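Local coordinates for protein FACT complex subunit SPT16 (Ashbya gossypii, PDB 6A8M) that probably works as a subunit of the FACT histone chaperone, which reorganizes nucleosomes during transcription, DNA replication and DNA repair, at residues Gln186-Asn197 / Pro428-Lys436; Arg294-Ile302 / Ser367-Asp375. All blocks are in the same frame, centred on the assembly; numbering follows the deposited sequence.

Interaction 1. Residues Gln186-Asn197 / Pro428-Lys436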
ATOM      1  N   GLN A 186      11.100  -0.384   6.101  1.00 13.01           N
ATOM      2  CA  GLN A 186      11.489  -0.586   7.496  1.00 15.67           C
ATOM      3  C   GLN A 186      11.266   0.680   8.319  1.00 15.20           C
ATOM      4  O   GLN A 186      10.851   0.607   9.481  1.00 16.19           O
ATOM      5  CB  GLN A 186      12.947  -1.060   7.592  1.00 18.56           C
ATOM      6  CG  GLN A 186      13.415  -1.266   9.039  1.00 23.27           C
ATOM      7  CD  GLN A 186      12.714  -2.414   9.758  1.00 24.07           C
ATOM      8  OE1 GLN A 186      13.226  -3.546   9.789  1.00 26.13           O
ATOM      9  NE2 GLN A 186      11.567  -2.115  10.396  1.00 19.43           N
ATOM     10  N   VAL A 187      11.547   1.853   7.743  1.00 14.69           N
ATOM     11  CA  VAL A 187      11.282   3.097   8.460  1.00 14.29           C
ATOM     12  C   VAL A 187       9.798   3.202   8.756  1.00 15.38           C
ATOM     13  O   VAL A 187       9.388   3.447   9.896  1.00 15.35           O
ATOM     14  CB  VAL A 187      11.765   4.314   7.650  1.00 13.93           C
ATOM     15  CG1 VAL A 187      11.352   5.612   8.342  1.00 15.53           C
ATOM     16  CG2 VAL A 187      13.294   4.299   7.482  1.00 14.95           C
ATOM     17  N   SER A 188       8.979   2.998   7.724  1.00 11.91           N
ATOM     18  CA  SER A 188       7.528   3.053   7.882  1.00 10.84           C
ATOM     19  C   SER A 188       7.055   2.099   8.969  1.00 11.35           C
ATOM     20  O   SER A 188       6.227   2.461   9.821  1.00 14.25           O
ATOM     21  CB  SER A 188       6.868   2.698   6.554  1.00 12.29           C
ATOM     22  OG  SER A 188       5.463   2.706   6.706  1.00 12.56           O
ATOM     23  N   SER A 189       7.548   0.855   8.931  1.00 12.11           N
ATOM     24  CA  SER A 189       7.125  -0.156   9.894  1.00 12.39           C
ATOM     25  C   SER A 189       7.509   0.235  11.313  1.00 14.27           C
ATOM     26  O   SER A 189       6.728   0.029  12.257  1.00 15.53           O
ATOM     27  CB  SER A 189       7.732  -1.523   9.547  1.00 12.66           C
ATOM     28  OG  SER A 189       7.192  -2.030   8.323  1.00 10.98           O
ATOM     29  N   ARG A 190       8.706   0.804  11.496  1.00 13.30           N
ATOM     30  CA  ARG A 190       9.065   1.248  12.837  1.00 14.31           C
ATOM     31  C   ARG A 190       8.166   2.397  13.268  1.00 13.51           C
ATOM     32  O   ARG A 190       7.770   2.475  14.431  1.00 15.58           O
ATOM     33  CB  ARG A 190      10.534   1.654  12.908  1.00 16.86           C
ATOM     34  CG  ARG A 190      10.993   1.997  14.348  1.00 19.37           C
ATOM     35  CD  ARG A 190      11.082   0.754  15.194  1.00 23.46           C
ATOM     36  NE  ARG A 190      12.157  -0.118  14.718  1.00 30.20           N
ATOM     37  CZ  ARG A 190      13.456   0.078  14.959  1.00 37.22           C
ATOM     38  NH1 ARG A 190      13.865   1.112  15.687  1.00 37.66           N
ATOM     39  NH2 ARG A 190      14.356  -0.769  14.476  1.00 41.55           N
ATOM     40  N   GLY A 191       7.778   3.260  12.325  1.00 12.29           N
ATOM     41  CA  GLY A 191       6.755   4.251  12.633  1.00 12.38           C
ATOM     42  C   GLY A 191       5.452   3.617  13.089  1.00 13.17           C
ATOM     43  O   GLY A 191       4.863   4.034  14.086  1.00 14.13           O
ATOM     44  N   SER A 192       4.989   2.585  12.374  1.00 12.55           N
ATOM     45  CA  SER A 192       3.767   1.902  12.803  1.00 13.90           C
ATOM     46  C   SER A 192       3.910   1.360  14.221  1.00 12.60           C
ATOM     47  O   SER A 192       2.972   1.454  15.021  1.00 12.91           O
ATOM     48  CB  SER A 192       3.423   0.777  11.832  1.00 11.65           C
ATOM     49  OG  SER A 192       2.968   1.318  10.606  1.00 11.34           O
ATOM     50  N   ASP A 193       5.058   0.746  14.528  1.00 12.42           N
ATOM     51  CA  ASP A 193       5.355   0.298  15.886  1.00 14.20           C
ATOM     52  C   ASP A 193       5.165   1.418  16.906  1.00 15.26           C
ATOM     53  O   ASP A 193       4.569   1.206  17.966  1.00 16.19           O
ATOM     54  CB  ASP A 193       6.803  -0.196  15.987  1.00 15.17           C
ATOM     55  CG  ASP A 193       7.023  -1.596  15.441  1.00 15.78           C
ATOM     56  OD1 ASP A 193       6.047  -2.329  15.174  1.00 16.27           O
ATOM     57  OD2 ASP A 193       8.216  -1.946  15.302  1.00 16.75           O
ATOM     58  N   LYS A 194       5.708   2.609  16.621  1.00 14.46           N
ATOM     59  CA  LYS A 194       5.654   3.695  17.600  1.00 15.49           C
ATOM     60  C   LYS A 194       4.221   4.115  17.876  1.00 15.47           C
ATOM     61  O   LYS A 194       3.865   4.412  19.020  1.00 17.85           O
ATOM     62  CB  LYS A 194       6.432   4.910  17.109  1.00 17.89           C
ATOM     63  CG  LYS A 194       7.915   4.689  16.997  1.00 20.95           C
ATOM     64  CD  LYS A 194       8.483   4.315  18.338  1.00 26.93           C
ATOM     65  CE  LYS A 194       9.931   4.658  18.391  1.00 32.56           C
ATOM     66  NZ  LYS A 194      10.437   4.451  19.776  1.00 36.83           N
ATOM     67  N   PHE A 195       3.410   4.200  16.829  1.00 13.87           N
ATOM     68  CA  PHE A 195       2.019   4.601  16.998  1.00 15.22           C
ATOM     69  C   PHE A 195       1.180   3.499  17.630  1.00 14.83           C
ATOM     70  O   PHE A 195       0.258   3.802  18.399  1.00 13.11           O
ATOM     71  CB  PHE A 195       1.459   5.076  15.653  1.00 15.39           C
ATOM     72  CG  PHE A 195       1.949   6.448  15.296  1.00 16.29           C
ATOM     73  CD1 PHE A 195       1.381   7.558  15.903  1.00 15.85           C
ATOM     74  CD2 PHE A 195       3.022   6.625  14.449  1.00 16.05           C
ATOM     75  CE1 PHE A 195       1.863   8.841  15.644  1.00 17.98           C
ATOM     76  CE2 PHE A 195       3.504   7.895  14.182  1.00 18.99           C
ATOM     77  CZ  PHE A 195       2.925   9.002  14.775  1.00 21.06           C
ATOM     78  N   MET A 196       1.477   2.221  17.351  1.00 12.71           N
ATOM     79  CA  MET A 196       0.786   1.168  18.097  1.00 14.70           C
ATOM     80  C   MET A 196       1.114   1.255  19.587  1.00 15.38           C
ATOM     81  O   MET A 196       0.231   1.062  20.441  1.00 15.63           O
ATOM     82  CB  MET A 196       1.134  -0.220  17.533  1.00 14.79           C
ATOM     83  CG  MET A 196       0.352  -1.371  18.196  1.00 13.45           C
ATOM     84  SD  MET A 196      -1.453  -1.182  18.138  1.00 15.21           S
ATOM     85  CE  MET A 196      -1.773  -1.571  16.423  1.00 13.72           C
ATOM     86  N   ASN A 197       2.373   1.564  19.923  1.00 14.10           N
ATOM     87  CA  ASN A 197       2.727   1.770  21.326  1.00 17.31           C
ATOM     88  C   ASN A 197       1.909   2.898  21.942  1.00 18.75           C
ATOM     89  O   ASN A 197       1.412   2.770  23.068  1.00 17.70           O
ATOM     90  CB  ASN A 197       4.212   2.073  21.483  1.00 19.23           C
ATOM     91  CG  ASN A 197       4.572   2.346  22.941  1.00 24.59           C
ATOM     92  OD1 ASN A 197       4.488   1.447  23.771  1.00 25.40           O
ATOM     93  ND2 ASN A 197       4.904   3.598  23.266  1.00 28.69           N
ATOM     94  N   PRO A 428      12.065 -14.560   5.276  1.00 19.45           N
ATOM     95  CA  PRO A 428      11.131 -13.519   5.714  1.00 17.65           C
ATOM     96  C   PRO A 428      11.686 -12.784   6.918  1.00 16.91           C
ATOM     97  O   PRO A 428      12.315 -13.378   7.794  1.00 20.91           O
ATOM     98  CB  PRO A 428       9.855 -14.296   6.065  1.00 20.33           C
ATOM     99  CG  PRO A 428      10.299 -15.705   6.273  1.00 23.65           C
ATOM    100  CD  PRO A 428      11.514 -15.916   5.425  1.00 22.96           C
ATOM    101  N   LYS A 429      11.463 -11.477   6.948  1.00 16.00           N
ATOM    102  CA  LYS A 429      11.926 -10.642   8.052  1.00 16.82           C
ATOM    103  C   LYS A 429      10.744  -9.797   8.499  1.00 15.95           C
ATOM    104  O   LYS A 429      10.155  -9.075   7.684  1.00 15.52           O
ATOM    105  CB  LYS A 429      13.107  -9.768   7.611  1.00 18.20           C
ATOM    106  CG  LYS A 429      13.570  -8.716   8.615  1.00 23.39           C
ATOM    107  CD  LYS A 429      14.653  -7.819   7.980  1.00 28.34           C
ATOM    108  CE  LYS A 429      15.216  -6.801   8.960  1.00 31.43           C
ATOM    109  NZ  LYS A 429      16.660  -6.540   8.687  1.00 33.11           N
ATOM    110  N   VAL A 430      10.362  -9.921   9.767  1.00 16.34           N
ATOM    111  CA  VAL A 430       9.233  -9.151  10.290  1.00 14.08           C
ATOM    112  C   VAL A 430       9.713  -7.735  10.590  1.00 13.93           C
ATOM    113  O   VAL A 430      10.657  -7.535  11.366  1.00 18.66           O
ATOM    114  CB  VAL A 430       8.642  -9.824  11.538  1.00 15.47           C
ATOM    115  CG1 VAL A 430       7.492  -9.011  12.113  1.00 17.06           C
ATOM    116  CG2 VAL A 430       8.204 -11.270  11.218  1.00 17.51           C
ATOM    117  N   LEU A 431       9.085  -6.740   9.953  1.00 15.02           N
ATOM    118  CA  LEU A 431       9.542  -5.362  10.086  1.00 14.63           C
ATOM    119  C   LEU A 431       8.901  -4.624  11.256  1.00 14.43           C
ATOM    120  O   LEU A 431       9.497  -3.673  11.773  1.00 16.71           O
ATOM    121  CB  LEU A 431       9.268  -4.589   8.793  1.00 15.40           C
ATOM    122  CG  LEU A 431       9.865  -5.162   7.495  1.00 14.93           C
ATOM    123  CD1 LEU A 431       9.640  -4.144   6.378  1.00 14.74           C
ATOM    124  CD2 LEU A 431      11.361  -5.460   7.648  1.00 17.02           C
ATOM    125  N   THR A 432       7.703  -5.029  11.665  1.00 13.33           N
ATOM    126  CA  THR A 432       6.971  -4.439  12.788  1.00 13.63           C
ATOM    127  C   THR A 432       7.255  -5.302  14.016  1.00 16.82           C
ATOM    128  O   THR A 432       6.874  -6.480  14.057  1.00 16.61           O
ATOM    129  CB  THR A 432       5.470  -4.384  12.489  1.00 13.40           C
ATOM    130  OG1 THR A 432       5.054  -5.638  11.933  1.00 14.31           O
ATOM    131  CG2 THR A 432       5.138  -3.276  11.469  1.00 12.42           C
ATOM    132  N   ASN A 433       7.949  -4.727  15.004  1.00 15.48           N
ATOM    133  CA  ASN A 433       8.453  -5.475  16.146  1.00 17.89           C
ATOM    134  C   ASN A 433       7.789  -5.072  17.455  1.00 17.92           C
ATOM    135  O   ASN A 433       8.215  -5.533  18.515  1.00 19.81           O
ATOM    136  CB  ASN A 433       9.979  -5.331  16.234  1.00 21.35           C
ATOM    137  CG  ASN A 433      10.669  -5.789  14.953  1.00 28.35           C
ATOM    138  OD1 ASN A 433      11.437  -5.042  14.325  1.00 31.45           O
ATOM    139  ND2 ASN A 433      10.376  -7.022  14.544  1.00 28.66           N
ATOM    140  N   TYR A 434       6.717  -4.279  17.410  1.00 15.25           N
ATOM    141  CA  TYR A 434       5.958  -4.020  18.626  1.00 15.52           C
ATOM    142  C   TYR A 434       5.458  -5.343  19.203  1.00 17.28           C
ATOM    143  O   TYR A 434       5.080  -6.256  18.463  1.00 16.45           O
ATOM    144  CB  TYR A 434       4.790  -3.063  18.354  1.00 15.98           C
ATOM    145  CG  TYR A 434       4.024  -2.755  19.614  1.00 15.62           C
ATOM    146  CD1 TYR A 434       4.563  -1.903  20.588  1.00 17.85           C
ATOM    147  CD2 TYR A 434       2.802  -3.353  19.869  1.00 15.75           C
ATOM    148  CE1 TYR A 434       3.870  -1.643  21.768  1.00 21.13           C
ATOM    149  CE2 TYR A 434       2.116  -3.100  21.039  1.00 17.66           C
ATOM    150  CZ  TYR A 434       2.649  -2.253  21.985  1.00 20.57           C
ATOM    151  OH  TYR A 434       1.959  -2.014  23.159  1.00 22.92           O
ATOM    152  N   THR A 435       5.495  -5.461  20.532  1.00 17.44           N
ATOM    153  CA  THR A 435       5.191  -6.737  21.171  1.00 15.56           C
ATOM    154  C   THR A 435       3.813  -7.275  20.780  1.00 15.00           C
ATOM    155  O   THR A 435       2.858  -6.531  20.523  1.00 15.76           O
ATOM    156  CB  THR A 435       5.281  -6.621  22.708  1.00 15.93           C
ATOM    157  OG1 THR A 435       5.001  -7.898  23.293  1.00 16.86           O
ATOM    158  CG2 THR A 435       4.249  -5.622  23.229  1.00 17.38           C
ATOM    159  N   LYS A 436       3.728  -8.603  20.723  1.00 15.11           N
ATOM    160  CA  LYS A 436       2.458  -9.305  20.641  1.00 13.19           C
ATOM    161  C   LYS A 436       2.414 -10.434  21.658  1.00 13.39           C
ATOM    162  O   LYS A 436       1.529 -11.286  21.582  1.00 16.72           O
ATOM    163  CB  LYS A 436       2.219  -9.855  19.235  1.00 13.22           C
ATOM    164  CG  LYS A 436       3.419 -10.648  18.683  1.00 16.27           C
ATOM    165  CD  LYS A 436       3.366 -10.661  17.161  1.00 17.41           C
ATOM    166  CE  LYS A 436       4.511 -11.459  16.556  1.00 19.76           C
ATOM    167  NZ  LYS A 436       4.650 -11.148  15.092  1.00 19.45           N
TER
HETATM  168  O   HOH W   1      12.896  -5.625  11.842  1.00 34.18           O
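S189 and T432 bring their CA atoms to 5.2 Å, and D193 and Y434, one helical turn further on, do nearly the same: irregular loop residues 431-434, leaving strand 427-430, run along the flank of helix 179-208. This is a helix-to-loop packing just past the edge strand of the antiparallel sheet, in the M24 peptidase-like, pita-bread lobe, the second part of the N-terminal domain of SPT16. It illustrates how one carboxylate can pin an irregular backbone. D193 spans two consecutive amides of the loop. N433 N approaches D193 OD2 on its syn lone pair at 2.8 Å, nearly straight, whereas Y434 N comes to D193 OD1 at 3.0 Å from above the carboxylate plane. With CG anti to its carbonyl carbon (chi1 -79°), the aspartate reaches the loop from its helical position, and the two bonds limit rotation of the carboxylate.

Two turns earlier in the helix, Q186 does the complementary job on a carbonyl. Its NE2 donates to L431 O at 2.9 Å, with the acceptor close to the amide plane, while OE1 lies beside L431 CD2. A water near both Q186 OE1 and N433 OD1 probably links these side chains, though it has more acceptors around it than protons. Between the polar anchors, S189 presses its CB and OG on L431 CB; its hydroxyl is bonded to L185 O. T432 CG2 rests on S189 CB at 3.7 Å, and T432 OG1 turns to D419 in strand 412-424.

At the far end the Y434 ring lies against M196 and N197 of the helix. N197 N lies above one face and T435 CG2 above the opposite one, both offset toward the rim, while M196 CG approaches obliquely, 3.6 Å from Y434 CD2.

Interaction 2. Residues Arg294-Ile302 / Ser367-Asp375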
ATOM      1  N   ARG A 294       2.879   5.502   6.342  1.00 12.63           N
ATOM      2  CA  ARG A 294       3.629   5.609   5.100  1.00 13.68           C
ATOM      3  C   ARG A 294       4.888   6.419   5.369  1.00 12.82           C
ATOM      4  O   ARG A 294       4.844   7.447   6.054  1.00 13.22           O
ATOM      5  CB  ARG A 294       2.826   6.292   3.961  1.00 16.83           C
ATOM      6  CG  ARG A 294       1.507   5.618   3.576  1.00 21.77           C
ATOM      7  CD  ARG A 294       0.976   6.181   2.229  1.00 28.41           C
ATOM      8  NE  ARG A 294       0.967   7.643   2.213  1.00 37.18           N
ATOM      9  CZ  ARG A 294      -0.116   8.411   2.343  1.00 44.19           C
ATOM     10  NH1 ARG A 294      -1.322   7.871   2.486  1.00 46.26           N
ATOM     11  NH2 ARG A 294       0.009   9.733   2.314  1.00 47.29           N
ATOM     12  N   TYR A 295       6.016   5.949   4.854  1.00 12.91           N
ATOM     13  CA  TYR A 295       7.220   6.768   4.823  1.00 12.14           C
ATOM     14  C   TYR A 295       7.717   6.847   3.396  1.00 13.76           C
ATOM     15  O   TYR A 295       8.007   5.813   2.779  1.00 15.74           O
ATOM     16  CB  TYR A 295       8.325   6.227   5.720  1.00 14.55           C
ATOM     17  CG  TYR A 295       9.479   7.162   5.705  1.00 14.07           C
ATOM     18  CD1 TYR A 295       9.370   8.431   6.268  1.00 14.83           C
ATOM     19  CD2 TYR A 295      10.672   6.813   5.113  1.00 16.20           C
ATOM     20  CE1 TYR A 295      10.443   9.313   6.237  1.00 18.26           C
ATOM     21  CE2 TYR A 295      11.750   7.682   5.090  1.00 18.92           C
ATOM     22  CZ  TYR A 295      11.624   8.936   5.644  1.00 19.89           C
ATOM     23  OH  TYR A 295      12.694   9.811   5.628  1.00 20.66           O
ATOM     24  N   LYS A 296       7.860   8.070   2.894  1.00 12.13           N
ATOM     25  CA  LYS A 296       8.158   8.311   1.476  1.00 13.86           C
ATOM     26  C   LYS A 296       7.298   7.419   0.586  1.00 14.21           C
ATOM     27  O   LYS A 296       7.776   6.823  -0.387  1.00 15.62           O
ATOM     28  CB  LYS A 296       9.639   8.121   1.188  1.00 17.66           C
ATOM     29  CG  LYS A 296      10.476   9.206   1.847  1.00 21.78           C
ATOM     30  CD  LYS A 296      11.957   9.109   1.459  1.00 27.74           C
ATOM     31  CE  LYS A 296      12.239   9.766   0.115  1.00 33.32           C
ATOM     32  NZ  LYS A 296      13.697  10.134  -0.007  1.00 36.80           N
ATOM     33  N   ASN A 297       6.017   7.344   0.939  1.00 12.10           N
ATOM     34  CA  ASN A 297       4.905   6.693   0.241  1.00 13.00           C
ATOM     35  C   ASN A 297       4.892   5.175   0.425  1.00 12.40           C
ATOM     36  O   ASN A 297       3.959   4.532  -0.086  1.00 14.50           O
ATOM     37  CB  ASN A 297       4.863   7.023  -1.261  1.00 14.58           C
ATOM     38  CG  ASN A 297       4.868   8.534  -1.528  1.00 17.59           C
ATOM     39  OD1 ASN A 297       5.719   9.055  -2.252  1.00 21.38           O
ATOM     40  ND2 ASN A 297       3.936   9.231  -0.915  1.00 17.31           N
ATOM     41  N   TYR A 298       5.841   4.583   1.161  1.00 12.47           N
ATOM     42  CA  TYR A 298       5.861   3.131   1.365  1.00 11.41           C
ATOM     43  C   TYR A 298       5.044   2.764   2.604  1.00 13.42           C
ATOM     44  O   TYR A 298       5.366   3.200   3.708  1.00 11.80           O
ATOM     45  CB  TYR A 298       7.316   2.628   1.443  1.00 10.80           C
ATOM     46  CG  TYR A 298       7.869   2.656   0.053  1.00 12.89           C
ATOM     47  CD1 TYR A 298       8.488   3.814  -0.449  1.00 14.26           C
ATOM     48  CD2 TYR A 298       7.709   1.576  -0.793  1.00 11.32           C
ATOM     49  CE1 TYR A 298       8.913   3.858  -1.775  1.00 13.98           C
ATOM     50  CE2 TYR A 298       8.183   1.608  -2.107  1.00 11.30           C
ATOM     51  CZ  TYR A 298       8.754   2.754  -2.582  1.00 13.04           C
ATOM     52  OH  TYR A 298       9.145   2.781  -3.898  1.00 15.73           O
ATOM     53  N   CYS A 299       3.994   1.952   2.405  1.00 13.10           N
ATOM     54  CA  CYS A 299       3.051   1.567   3.451  1.00 13.53           C
ATOM     55  C   CYS A 299       3.549   0.409   4.306  1.00 12.04           C
ATOM     56  O   CYS A 299       4.196  -0.525   3.819  1.00 11.83           O
ATOM     57  CB  CYS A 299       1.721   1.145   2.846  1.00 13.37           C
ATOM     58  SG  CYS A 299       0.914   2.440   1.892  1.00 13.22           S
ATOM     59  N   SER A 300       3.165   0.451   5.583  1.00  9.75           N
ATOM     60  CA  SER A 300       3.303  -0.652   6.528  1.00 10.25           C
ATOM     61  C   SER A 300       1.992  -0.777   7.300  1.00 11.22           C
ATOM     62  O   SER A 300       1.101   0.083   7.219  1.00 11.43           O
ATOM     63  CB  SER A 300       4.486  -0.454   7.492  1.00 11.24           C
ATOM     64  OG  SER A 300       4.319   0.743   8.242  1.00 14.15           O
ATOM     65  N   ASN A 301       1.867  -1.874   8.041  1.00 12.04           N
ATOM     66  CA  ASN A 301       0.625  -2.183   8.741  1.00 10.35           C
ATOM     67  C   ASN A 301       0.969  -2.985   9.982  1.00 12.01           C
ATOM     68  O   ASN A 301       1.883  -3.813   9.947  1.00 13.36           O
ATOM     69  CB  ASN A 301      -0.348  -2.994   7.862  1.00 12.31           C
ATOM     70  CG  ASN A 301      -1.707  -3.105   8.489  1.00 11.17           C
ATOM     71  OD1 ASN A 301      -2.277  -2.087   8.866  1.00 11.94           O
ATOM     72  ND2 ASN A 301      -2.216  -4.341   8.658  1.00 11.60           N
ATOM     73  N   ILE A 302       0.240  -2.733  11.072  1.00 12.05           N
ATOM     74  CA  ILE A 302       0.353  -3.537  12.289  1.00 11.07           C
ATOM     75  C   ILE A 302      -1.030  -3.607  12.918  1.00 11.37           C
ATOM     76  O   ILE A 302      -1.744  -2.604  12.963  1.00 12.47           O
ATOM     77  CB  ILE A 302       1.383  -2.966  13.289  1.00 11.09           C
ATOM     78  CG1 ILE A 302       1.580  -3.942  14.471  1.00 12.65           C
ATOM     79  CG2 ILE A 302       1.019  -1.526  13.757  1.00 12.66           C
ATOM     80  CD1 ILE A 302       2.750  -3.555  15.414  1.00 13.10           C
ATOM     81  N   SER A 367      -2.158  -9.103   2.101  1.00 12.57           N
ATOM     82  CA  SER A 367      -1.862  -8.829   0.702  1.00 11.77           C
ATOM     83  C   SER A 367      -0.420  -8.382   0.555  1.00 12.36           C
ATOM     84  O   SER A 367       0.255  -8.044   1.527  1.00 11.85           O
ATOM     85  CB  SER A 367      -2.782  -7.745   0.146  1.00 11.95           C
ATOM     86  OG  SER A 367      -2.365  -6.470   0.594  1.00 13.16           O
ATOM     87  N   LEU A 368       0.043  -8.386  -0.697  1.00 12.61           N
ATOM     88  CA  LEU A 368       1.203  -7.580  -1.049  1.00 12.32           C
ATOM     89  C   LEU A 368       0.947  -6.124  -0.667  1.00 10.85           C
ATOM     90  O   LEU A 368      -0.177  -5.626  -0.783  1.00 11.45           O
ATOM     91  CB  LEU A 368       1.477  -7.718  -2.550  1.00 14.51           C
ATOM     92  CG  LEU A 368       2.865  -7.500  -3.137  1.00 16.97           C
ATOM     93  CD1 LEU A 368       3.895  -8.476  -2.596  1.00 14.93           C
ATOM     94  CD2 LEU A 368       2.737  -7.648  -4.670  1.00 17.72           C
ATOM     95  N   MET A 369       2.004  -5.439  -0.223  1.00 12.52           N
ATOM     96  CA  MET A 369       1.916  -4.055   0.232  1.00 12.47           C
ATOM     97  C   MET A 369       3.163  -3.312  -0.237  1.00 12.76           C
ATOM     98  O   MET A 369       4.223  -3.914  -0.418  1.00 15.69           O
ATOM     99  CB  MET A 369       1.779  -4.001   1.773  1.00 14.71           C
ATOM    100  CG  MET A 369       1.643  -2.608   2.399  1.00 14.88           C
ATOM    101  SD  MET A 369       1.225  -2.758   4.142  1.00 12.44           S
ATOM    102  CE  MET A 369       2.618  -3.744   4.693  1.00 12.24           C
ATOM    103  N   GLY A 370       3.024  -2.005  -0.447  1.00 12.89           N
ATOM    104  CA  GLY A 370       4.167  -1.191  -0.854  1.00 11.52           C
ATOM    105  C   GLY A 370       3.734   0.248  -1.027  1.00 13.58           C
ATOM    106  O   GLY A 370       3.207   0.853  -0.085  1.00 11.83           O
ATOM    107  N   LEU A 371       3.920   0.800  -2.235  1.00 13.34           N
ATOM    108  CA  LEU A 371       3.334   2.101  -2.548  1.00 13.49           C
ATOM    109  C   LEU A 371       1.817   2.049  -2.490  1.00 14.54           C
ATOM    110  O   LEU A 371       1.173   3.052  -2.154  1.00 15.76           O
ATOM    111  CB  LEU A 371       3.801   2.562  -3.932  1.00 11.52           C
ATOM    112  CG  LEU A 371       5.299   2.859  -4.058  1.00 12.30           C
ATOM    113  CD1 LEU A 371       5.734   3.036  -5.513  1.00 12.08           C
ATOM    114  CD2 LEU A 371       5.634   4.138  -3.270  1.00 10.52           C
ATOM    115  N   GLU A 372       1.230   0.901  -2.821  1.00 11.80           N
ATOM    116  CA  GLU A 372      -0.198   0.656  -2.643  1.00 11.07           C
ATOM    117  C   GLU A 372      -0.387  -0.059  -1.313  1.00 11.73           C
ATOM    118  O   GLU A 372       0.295  -1.056  -1.043  1.00 13.35           O
ATOM    119  CB  GLU A 372      -0.740  -0.196  -3.790  1.00 13.59           C
ATOM    120  CG  GLU A 372      -2.246  -0.299  -3.883  1.00 15.10           C
ATOM    121  CD  GLU A 372      -2.677  -0.891  -5.219  1.00 17.71           C
ATOM    122  OE1 GLU A 372      -3.837  -0.708  -5.608  1.00 21.43           O
ATOM    123  OE2 GLU A 372      -1.843  -1.536  -5.881  1.00 20.89           O
ATOM    124  N   PHE A 373      -1.296   0.450  -0.479  1.00 11.20           N
ATOM    125  CA  PHE A 373      -1.497  -0.168   0.831  1.00 10.99           C
ATOM    126  C   PHE A 373      -1.980  -1.606   0.702  1.00 12.13           C
ATOM    127  O   PHE A 373      -1.473  -2.510   1.392  1.00 11.88           O
ATOM    128  CB  PHE A 373      -2.488   0.622   1.689  1.00 10.58           C
ATOM    129  CG  PHE A 373      -2.687   0.002   3.018  1.00 10.61           C
ATOM    130  CD1 PHE A 373      -1.680   0.083   3.967  1.00 13.69           C
ATOM    131  CD2 PHE A 373      -3.837  -0.735   3.313  1.00 12.00           C
ATOM    132  CE1 PHE A 373      -1.814  -0.525   5.198  1.00 14.23           C
ATOM    133  CE2 PHE A 373      -3.964  -1.348   4.548  1.00 12.82           C
ATOM    134  CZ  PHE A 373      -2.950  -1.241   5.486  1.00 13.10           C
ATOM    135  N   ARG A 374      -2.937  -1.846  -0.189  1.00 11.74           N
ATOM    136  CA  ARG A 374      -3.465  -3.186  -0.440  1.00 10.77           C
ATOM    137  C   ARG A 374      -3.495  -3.430  -1.942  1.00 12.70           C
ATOM    138  O   ARG A 374      -4.251  -2.779  -2.676  1.00 14.48           O
ATOM    139  CB  ARG A 374      -4.859  -3.359   0.168  1.00 10.29           C
ATOM    140  CG  ARG A 374      -5.411  -4.796   0.005  1.00 10.93           C
ATOM    141  CD  ARG A 374      -6.829  -4.886   0.520  1.00 11.27           C
ATOM    142  NE  ARG A 374      -7.310  -6.275   0.554  1.00 11.72           N
ATOM    143  CZ  ARG A 374      -7.043  -7.134   1.540  1.00 12.03           C
ATOM    144  NH1 ARG A 374      -6.289  -6.769   2.571  1.00 13.31           N
ATOM    145  NH2 ARG A 374      -7.529  -8.381   1.482  1.00 14.65           N
ATOM    146  N   ASP A 375      -2.644  -4.343  -2.399  1.00 12.63           N
ATOM    147  CA  ASP A 375      -2.624  -4.739  -3.805  1.00 13.64           C
ATOM    148  C   ASP A 375      -3.674  -5.819  -4.006  1.00 13.44           C
ATOM    149  O   ASP A 375      -3.458  -6.996  -3.688  1.00 14.63           O
ATOM    150  CB  ASP A 375      -1.234  -5.216  -4.188  1.00 14.32           C
ATOM    151  CG  ASP A 375      -1.095  -5.483  -5.677  1.00 15.53           C
ATOM    152  OD1 ASP A 375      -2.117  -5.668  -6.382  1.00 16.84           O
ATOM    153  OD2 ASP A 375       0.064  -5.550  -6.128  1.00 16.81           O
TER
HETATM  154  O   HOH W   2       1.721   5.604  -1.316  1.00 26.76           O
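C299 N donates to G370 O at 2.8 Å, tying the second strand of a beta hairpin to the loop after strand 364-368, buried where the pita-bread domain meets the N-terminal lobe. The hairpin bends through a type I' turn from Y295 to Y298. A second polar tie is a water 2.8 Å from N297 O that probably bridges to L371 O, though it has more acceptors within reach than protons. L371 CA adds a nearly linear C-H contact to N297 O.

Apolar contacts are led by a CH-pi interaction: L371 CD2 sits over the face of the Y298 ring, 3.6 Å from its centroid. The phenol OH is hydrogen-bonded to E181 of helix 179-208; L371 also touches W55 of helix 48-57, placing this end against the N-terminal lobe. M369 packs along C299 and S300, its CG 3.6 Å from C299 O, a buried carbonyl with no hydrogen-bonding partner.

F373 is approached round its rim. C299 SG lies at the edge, a sulfur-aromatic contact, and S300 O joins it near the ring plane. The N301 amide, hydrogen-bonded to Y258 and N396, stands almost perpendicular to the ring (85°), with OD1 3.5 Å from F373 CZ.

How the interactions relate
S300 of interaction 2 is the point where the two contacts meet. Interaction 2 is nested inside the chain loop that interaction 1 closes, and their centres lie about 13 Å apart. Hydroxyls join them: S300 OG is 2.7 Å from S188 OG and 2.8 Å from S192 OG, both probable hydrogen bonds, so the helix of interaction 1 seats the hairpin of interaction 2. A second bridge is T420 in strand 412-424, which touches S189 and L431 of the first contact and S300 and M369 of the second. Both contacts therefore meet the same sheet, and neither includes a metal or ligand.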